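Local structure of thymidylate synthase 1 (Bacillus subtilis, 1BKP) at residues 78-83 with 107-112. The protein catalyses the reductive methylation of dUMP to dTMP, with 5,10-methylenetetrahydrofolate as methyl donor and reductant. Numbering follows the deposited sequence.
Sequences KSNDVN and YGFQLG
Lys-78 has CG anti to its carbonyl carbon (chi1 -70°), which sets CG 4.0 Å from Leu-111 CB. The two side chains cross at about a right angle. Further out, Lys-78 CD lies 3.3 Å from Leu-111 O. The chain then bends at chi3, and NZ forms a salt bridge with Asp-124 and a hydrogen bond with Tyr-254. An alanine here would probably leave Asp-124 without its charge partner and open a gap beside Leu-111. Asn-80 and Phe-109 lie side by side and point the same way. Asn-80 ND2 is 3.7 Å from Phe-109 CD1, and amide and ring planes differ by 31°. ND2 is hydrogen-bonded to Gly-104 O, which should help hold the amide there. With no direct hydrogen bond between the segments, a water bridges them: it donates to Ser-79 O (2.7 Å) and accepts from Gly-108 N (2.8 Å). Gly-108 CA sits 3.8 Å from Ser-79 O, and a CB there would clash with that oxygen. Ser-79 OG accepts from Asp-81 N in an ST turn and is also hydrogen-bonded to Asp-84 OD2. Asp-81 OD1 caps Asn-83 N. The contact thus packs the loop joining helix 64-75 to the N-capped helix 82-86 against the short, weakly bonded helix 108-112.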
ATOM      1  N   LYS A  78     -20.669  -1.188  -9.047  1.00 16.38           N
ATOM      2  CA  LYS A  78     -19.436  -1.382  -9.845  1.00 18.06           C
ATOM      3  C   LYS A  78     -19.611  -0.694 -11.154  1.00 19.12           C
ATOM      4  O   LYS A  78     -19.331  -1.261 -12.247  1.00 20.60           O
ATOM      5  CB  LYS A  78     -19.149  -2.892 -10.047  1.00 20.37           C
ATOM      6  CG  LYS A  78     -18.727  -3.543  -8.755  1.00 17.18           C
ATOM      7  CD  LYS A  78     -18.642  -5.131  -8.728  1.00 24.24           C
ATOM      8  CE  LYS A  78     -19.964  -5.811  -8.680  1.00 23.43           C
ATOM      9  NZ  LYS A  78     -19.915  -7.308  -8.333  1.00 20.51           N
ATOM     10  N   SER A  79     -19.961   0.580 -11.106  1.00 18.36           N
ATOM     11  CA  SER A  79     -20.279   1.259 -12.364  1.00 19.68           C
ATOM     12  C   SER A  79     -19.313   2.383 -12.661  1.00 18.41           C
ATOM     13  O   SER A  79     -18.843   3.007 -11.720  1.00 21.39           O
ATOM     14  CB  SER A  79     -21.721   1.873 -12.241  1.00 22.39           C
ATOM     15  OG  SER A  79     -21.871   3.080 -13.005  1.00 23.76           O
ATOM     16  N   ASN A  80     -19.035   2.668 -13.931  1.00 15.74           N
ATOM     17  CA  ASN A  80     -18.158   3.772 -14.220  1.00 19.09           C
ATOM     18  C   ASN A  80     -19.031   4.863 -14.891  1.00 24.95           C
ATOM     19  O   ASN A  80     -18.508   5.771 -15.469  1.00 25.08           O
ATOM     20  CB  ASN A  80     -17.034   3.353 -15.197  1.00 22.36           C
ATOM     21  CG  ASN A  80     -17.545   2.916 -16.520  1.00 22.01           C
ATOM     22  OD1 ASN A  80     -18.718   2.642 -16.690  1.00 25.74           O
ATOM     23  ND2 ASN A  80     -16.660   2.733 -17.421  1.00 16.32           N
ATOM     24  N   ASP A  81     -20.357   4.758 -14.762  1.00 25.70           N
ATOM     25  CA  ASP A  81     -21.256   5.713 -15.445  1.00 24.48           C
ATOM     26  C   ASP A  81     -21.699   6.804 -14.499  1.00 22.76           C
ATOM     27  O   ASP A  81     -22.444   6.550 -13.580  1.00 22.96           O
ATOM     28  CB  ASP A  81     -22.465   4.984 -15.992  1.00 31.58           C
ATOM     29  CG  ASP A  81     -23.502   5.915 -16.645  1.00 42.71           C
ATOM     30  OD1 ASP A  81     -23.253   7.081 -16.896  1.00 45.15           O
ATOM     31  OD2 ASP A  81     -24.610   5.455 -16.894  1.00 53.14           O
ATOM     32  N   VAL A  82     -21.322   8.031 -14.821  1.00 23.22           N
ATOM     33  CA  VAL A  82     -21.653   9.145 -13.953  1.00 26.53           C
ATOM     34  C   VAL A  82     -23.191   9.363 -13.866  1.00 28.17           C
ATOM     35  O   VAL A  82     -23.725   9.734 -12.806  1.00 26.03           O
ATOM     36  CB  VAL A  82     -20.842  10.371 -14.300  1.00 25.47           C
ATOM     37  CG1 VAL A  82     -21.260  11.539 -13.373  1.00 25.34           C
ATOM     38  CG2 VAL A  82     -19.323  10.091 -14.051  1.00 25.15           C
ATOM     39  N   ASN A  83     -23.893   8.935 -14.914  1.00 29.92           N
ATOM     40  CA  ASN A  83     -25.361   9.042 -14.909  1.00 32.31           C
ATOM     41  C   ASN A  83     -25.931   8.216 -13.800  1.00 31.24           C
ATOM     42  O   ASN A  83     -26.853   8.659 -13.148  1.00 35.70           O
ATOM     43  CB  ASN A  83     -25.947   8.664 -16.275  1.00 50.68           C
ATOM     44  CG  ASN A  83     -25.365   9.524 -17.398  1.00 70.78           C
ATOM     45  OD1 ASN A  83     -25.594  10.738 -17.459  1.00 69.67           O
ATOM     46  ND2 ASN A  83     -24.567   8.905 -18.264  1.00 74.84           N
ATOM     47  N   TYR A 107     -12.110   3.030 -11.275  1.00 17.26           N
ATOM     48  CA  TYR A 107     -12.929   2.729 -10.153  1.00 17.50           C
ATOM     49  C   TYR A 107     -13.847   1.548 -10.289  1.00 18.16           C
ATOM     50  O   TYR A 107     -13.384   0.408 -10.309  1.00 17.06           O
ATOM     51  CB  TYR A 107     -13.680   4.013  -9.692  1.00 16.65           C
ATOM     52  CG  TYR A 107     -12.834   5.060  -9.003  1.00 15.32           C
ATOM     53  CD1 TYR A 107     -12.610   5.001  -7.615  1.00 15.85           C
ATOM     54  CD2 TYR A 107     -12.292   6.145  -9.699  1.00 17.17           C
ATOM     55  CE1 TYR A 107     -11.880   5.998  -6.929  1.00 18.29           C
ATOM     56  CE2 TYR A 107     -11.566   7.143  -8.995  1.00 18.82           C
ATOM     57  CZ  TYR A 107     -11.376   7.054  -7.629  1.00 21.63           C
ATOM     58  OH  TYR A 107     -10.674   8.029  -6.930  1.00 28.35           O
ATOM     59  N   GLY A 108     -15.158   1.808 -10.258  1.00 19.86           N
ATOM     60  CA  GLY A 108     -16.108   0.738 -10.401  1.00 17.91           C
ATOM     61  C   GLY A 108     -15.864  -0.198 -11.555  1.00 17.35           C
ATOM     62  O   GLY A 108     -16.102  -1.355 -11.425  1.00 17.84           O
ATOM     63  N   PHE A 109     -15.354   0.299 -12.672  1.00 16.82           N
ATOM     64  CA  PHE A 109     -15.062  -0.531 -13.845  1.00 15.41           C
ATOM     65  C   PHE A 109     -14.039  -1.625 -13.464  1.00 15.68           C
ATOM     66  O   PHE A 109     -14.225  -2.806 -13.803  1.00 15.58           O
ATOM     67  CB  PHE A 109     -14.475   0.325 -14.954  1.00 14.56           C
ATOM     68  CG  PHE A 109     -14.196  -0.461 -16.205  1.00 16.50           C
ATOM     69  CD1 PHE A 109     -15.229  -0.678 -17.142  1.00 17.54           C
ATOM     70  CD2 PHE A 109     -12.954  -1.052 -16.407  1.00 16.97           C
ATOM     71  CE1 PHE A 109     -14.975  -1.503 -18.267  1.00 19.19           C
ATOM     72  CE2 PHE A 109     -12.711  -1.880 -17.503  1.00 16.89           C
ATOM     73  CZ  PHE A 109     -13.721  -2.110 -18.438  1.00 18.00           C
ATOM     74  N   GLN A 110     -13.024  -1.288 -12.655  1.00 15.05           N
ATOM     75  CA  GLN A 110     -12.029  -2.269 -12.291  1.00 15.89           C
ATOM     76  C   GLN A 110     -12.630  -3.340 -11.375  1.00 16.36           C
ATOM     77  O   GLN A 110     -12.229  -4.496 -11.421  1.00 16.87           O
ATOM     78  CB  GLN A 110     -10.844  -1.582 -11.614  1.00 13.09           C
ATOM     79  CG  GLN A 110      -9.955  -0.766 -12.672  1.00  9.70           C
ATOM     80  CD  GLN A 110      -9.468  -1.660 -13.801  1.00 16.16           C
ATOM     81  OE1 GLN A 110      -9.118  -2.833 -13.551  1.00 19.28           O
ATOM     82  NE2 GLN A 110      -9.428  -1.162 -15.021  1.00 14.20           N
ATOM     83  N   LEU A 111     -13.492  -2.914 -10.459  1.00 17.62           N
ATOM     84  CA  LEU A 111     -14.140  -3.842  -9.490  1.00 18.09           C
ATOM     85  C   LEU A 111     -15.170  -4.812 -10.122  1.00 19.17           C
ATOM     86  O   LEU A 111     -15.561  -5.842  -9.491  1.00 20.01           O
ATOM     87  CB  LEU A 111     -14.800  -3.075  -8.326  1.00 17.49           C
ATOM     88  CG  LEU A 111     -13.726  -2.438  -7.384  1.00 18.97           C
ATOM     89  CD1 LEU A 111     -14.347  -1.715  -6.234  1.00 17.91           C
ATOM     90  CD2 LEU A 111     -12.662  -3.438  -6.849  1.00 20.72           C
ATOM     91  N   GLY A 112     -15.573  -4.487 -11.372  1.00 17.11           N
ATOM     92  CA  GLY A 112     -16.592  -5.266 -12.036  1.00 15.13           C
ATOM     93  C   GLY A 112     -16.068  -6.163 -13.146  1.00 20.51           C
ATOM     94  O   GLY A 112     -16.865  -6.959 -13.666  1.00 22.14           O
TER
HETATM   95  O   HOH W   1     -16.792   4.055 -10.236  1.00 25.44           O